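Local coordinates for protein chorismate synthase (Campylobacter jejuni, PDB 1SQ1) that probably catalyses the last step of the shikimate pathway, eliminating phosphate from 5-enolpyruvylshikimate-3-phosphate to give chorismate with the help of reduced FMN, at residues 37-42 against 131-136. Residues are numbered along the deposited sequence; the frame is centred on the assembly and turned at random.
Sequences EFLQNE and RVAGGA
Leu39 and Ala136 meet where the two helices come nearest, their CA atoms 5.3 Å apart. The segment axes approach to 9.0 Å, with 151° between their N-to-C directions, a nearly antiparallel pair. The Ala136 methyl points at helix 36-45, and Leu39 CD1 lies 3.5 Å from Ala136 CB. The same CD1 also reaches back one turn, 3.7 Å from Ala133 O and 4.1 Å from Ala133 CB. Phe38 flanks Ala136: with CG anti to the backbone N (chi1 170°), the ring reaches across edge first, and CE1 comes 3.7 Å from Ala136 O, near the ring plane. Farther along, Val132 CG1 abuts Glu42 O at 3.9 Å and meets Glu42 CG, the two side chains crossing at about a right angle. The Glu42 chain bends at chi2 (69°), which turns the carboxylate to Arg337, where OE1 forms a salt bridge with NH2. No hydrogen bond crosses; side-chain carbons against methyls and carbonyl oxygens carry the contact, four of six touching residues being buried. Val132 also touches Arg46, predicted to bind NADP(+), just past helix 36-45. Helix 325-346 adjoins both partners, through Arg337 against Phe38 and Val331 against Val132, while Gln40 OE1, hydrogen-bonded to Ala62 N, ties helix 36-45 to strand 62-64.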
loop_
_atom_site.group_PDB
_atom_site.type_symbol
_atom_site.label_atom_id
_atom_site.label_comp_id
_atom_site.label_asym_id
_atom_site.label_seq_id
_atom_site.Cartn_x
_atom_site.Cartn_y
_atom_site.Cartn_z
ATOM N N GLU A 37 20.157 23.746 -6.811
ATOM C CA GLU A 37 21.341 23.723 -7.653
ATOM C C GLU A 37 21.796 22.282 -7.751
ATOM O O GLU A 37 21.963 21.744 -8.844
ATOM C CB GLU A 37 22.447 24.588 -7.044
ATOM C CG GLU A 37 23.648 24.767 -7.958
ATOM C CD GLU A 37 24.654 25.784 -7.441
ATOM O OE1 GLU A 37 25.207 25.573 -6.336
ATOM O OE2 GLU A 37 24.891 26.792 -8.151
ATOM N N PHE A 38 21.990 21.665 -6.590
ATOM C CA PHE A 38 22.405 20.271 -6.508
ATOM C C PHE A 38 21.463 19.421 -7.347
ATOM O O PHE A 38 21.853 18.378 -7.874
ATOM C CB PHE A 38 22.360 19.807 -5.058
ATOM C CG PHE A 38 22.533 18.330 -4.886
ATOM C CD1 PHE A 38 21.431 17.486 -4.859
ATOM C CD2 PHE A 38 23.806 17.781 -4.762
ATOM C CE1 PHE A 38 21.597 16.118 -4.707
ATOM C CE2 PHE A 38 23.987 16.413 -4.609
ATOM C CZ PHE A 38 22.883 15.578 -4.583
ATOM N N LEU A 39 20.215 19.866 -7.456
ATOM C CA LEU A 39 19.226 19.158 -8.248
ATOM C C LEU A 39 19.572 19.340 -9.713
ATOM O O LEU A 39 19.778 18.372 -10.443
ATOM C CB LEU A 39 17.829 19.721 -7.996
ATOM C CG LEU A 39 16.794 19.402 -9.074
ATOM C CD1 LEU A 39 16.403 17.933 -9.005
ATOM C CD2 LEU A 39 15.580 20.285 -8.883
ATOM N N GLN A 40 19.646 20.595 -10.134
ATOM C CA GLN A 40 19.948 20.902 -11.518
ATOM C C GLN A 40 21.267 20.294 -11.973
ATOM O O GLN A 40 21.396 19.891 -13.125
ATOM C CB GLN A 40 19.968 22.412 -11.728
ATOM C CG GLN A 40 20.030 22.807 -13.185
ATOM C CD GLN A 40 18.849 22.275 -13.977
ATOM O OE1 GLN A 40 17.697 22.623 -13.703
ATOM N NE2 GLN A 40 19.129 21.423 -14.963
ATOM N N ASN A 41 22.246 20.223 -11.078
ATOM C CA ASN A 41 23.536 19.646 -11.443
ATOM C C ASN A 41 23.454 18.150 -11.658
ATOM O O ASN A 41 24.027 17.621 -12.606
ATOM C CB ASN A 41 24.592 19.927 -10.377
ATOM C CG ASN A 41 25.047 21.360 -10.382
ATOM O OD1 ASN A 41 25.237 21.956 -11.444
ATOM N ND2 ASN A 41 25.243 21.925 -9.196
ATOM N N GLU A 42 22.747 17.467 -10.771
ATOM C CA GLU A 42 22.625 16.029 -10.881
ATOM C C GLU A 42 21.982 15.681 -12.208
ATOM O O GLU A 42 22.406 14.744 -12.884
ATOM C CB GLU A 42 21.790 15.473 -9.732
ATOM C CG GLU A 42 22.177 14.062 -9.346
ATOM C CD GLU A 42 23.556 13.991 -8.701
ATOM O OE1 GLU A 42 24.037 12.872 -8.434
ATOM O OE2 GLU A 42 24.162 15.053 -8.451
ATOM N N ARG A 131 13.588 9.814 -12.428
ATOM C CA ARG A 131 14.229 9.075 -11.348
ATOM C C ARG A 131 15.365 9.888 -10.750
ATOM O O ARG A 131 15.563 9.891 -9.538
ATOM C CB ARG A 131 14.760 7.741 -11.869
ATOM C CG ARG A 131 13.830 7.067 -12.881
ATOM C CD ARG A 131 14.411 5.776 -13.450
ATOM N NE ARG A 131 14.392 4.675 -12.496
ATOM C CZ ARG A 131 13.655 3.579 -12.631
ATOM N NH1 ARG A 131 13.705 2.627 -11.706
ATOM N NH2 ARG A 131 12.875 3.427 -13.692
ATOM N N VAL A 132 16.116 10.580 -11.605
ATOM C CA VAL A 132 17.229 11.417 -11.147
ATOM C C VAL A 132 16.713 12.632 -10.348
ATOM O O VAL A 132 17.152 12.864 -9.219
ATOM C CB VAL A 132 18.084 11.903 -12.342
ATOM C CG1 VAL A 132 19.242 12.772 -11.854
ATOM C CG2 VAL A 132 18.616 10.709 -13.100
ATOM N N ALA A 133 15.789 13.400 -10.917
ATOM C CA ALA A 133 15.248 14.547 -10.195
ATOM C C ALA A 133 14.825 14.107 -8.796
ATOM O O ALA A 133 15.308 14.636 -7.792
ATOM C CB ALA A 133 14.055 15.124 -10.934
ATOM N N GLY A 134 13.922 13.128 -8.744
ATOM C CA GLY A 134 13.425 12.614 -7.478
ATOM C C GLY A 134 14.520 12.209 -6.507
ATOM O O GLY A 134 14.470 12.571 -5.332
ATOM N N GLY A 135 15.503 11.450 -6.980
ATOM C CA GLY A 135 16.600 11.047 -6.115
ATOM C C GLY A 135 17.341 12.257 -5.550
ATOM O O GLY A 135 17.743 12.262 -4.377
ATOM N N ALA A 136 17.524 13.281 -6.386
ATOM C CA ALA A 136 18.198 14.520 -5.990
ATOM C C ALA A 136 17.538 15.059 -4.734
ATOM O O ALA A 136 18.183 15.277 -3.707
ATOM C CB ALA A 136 18.088 15.549 -7.108
#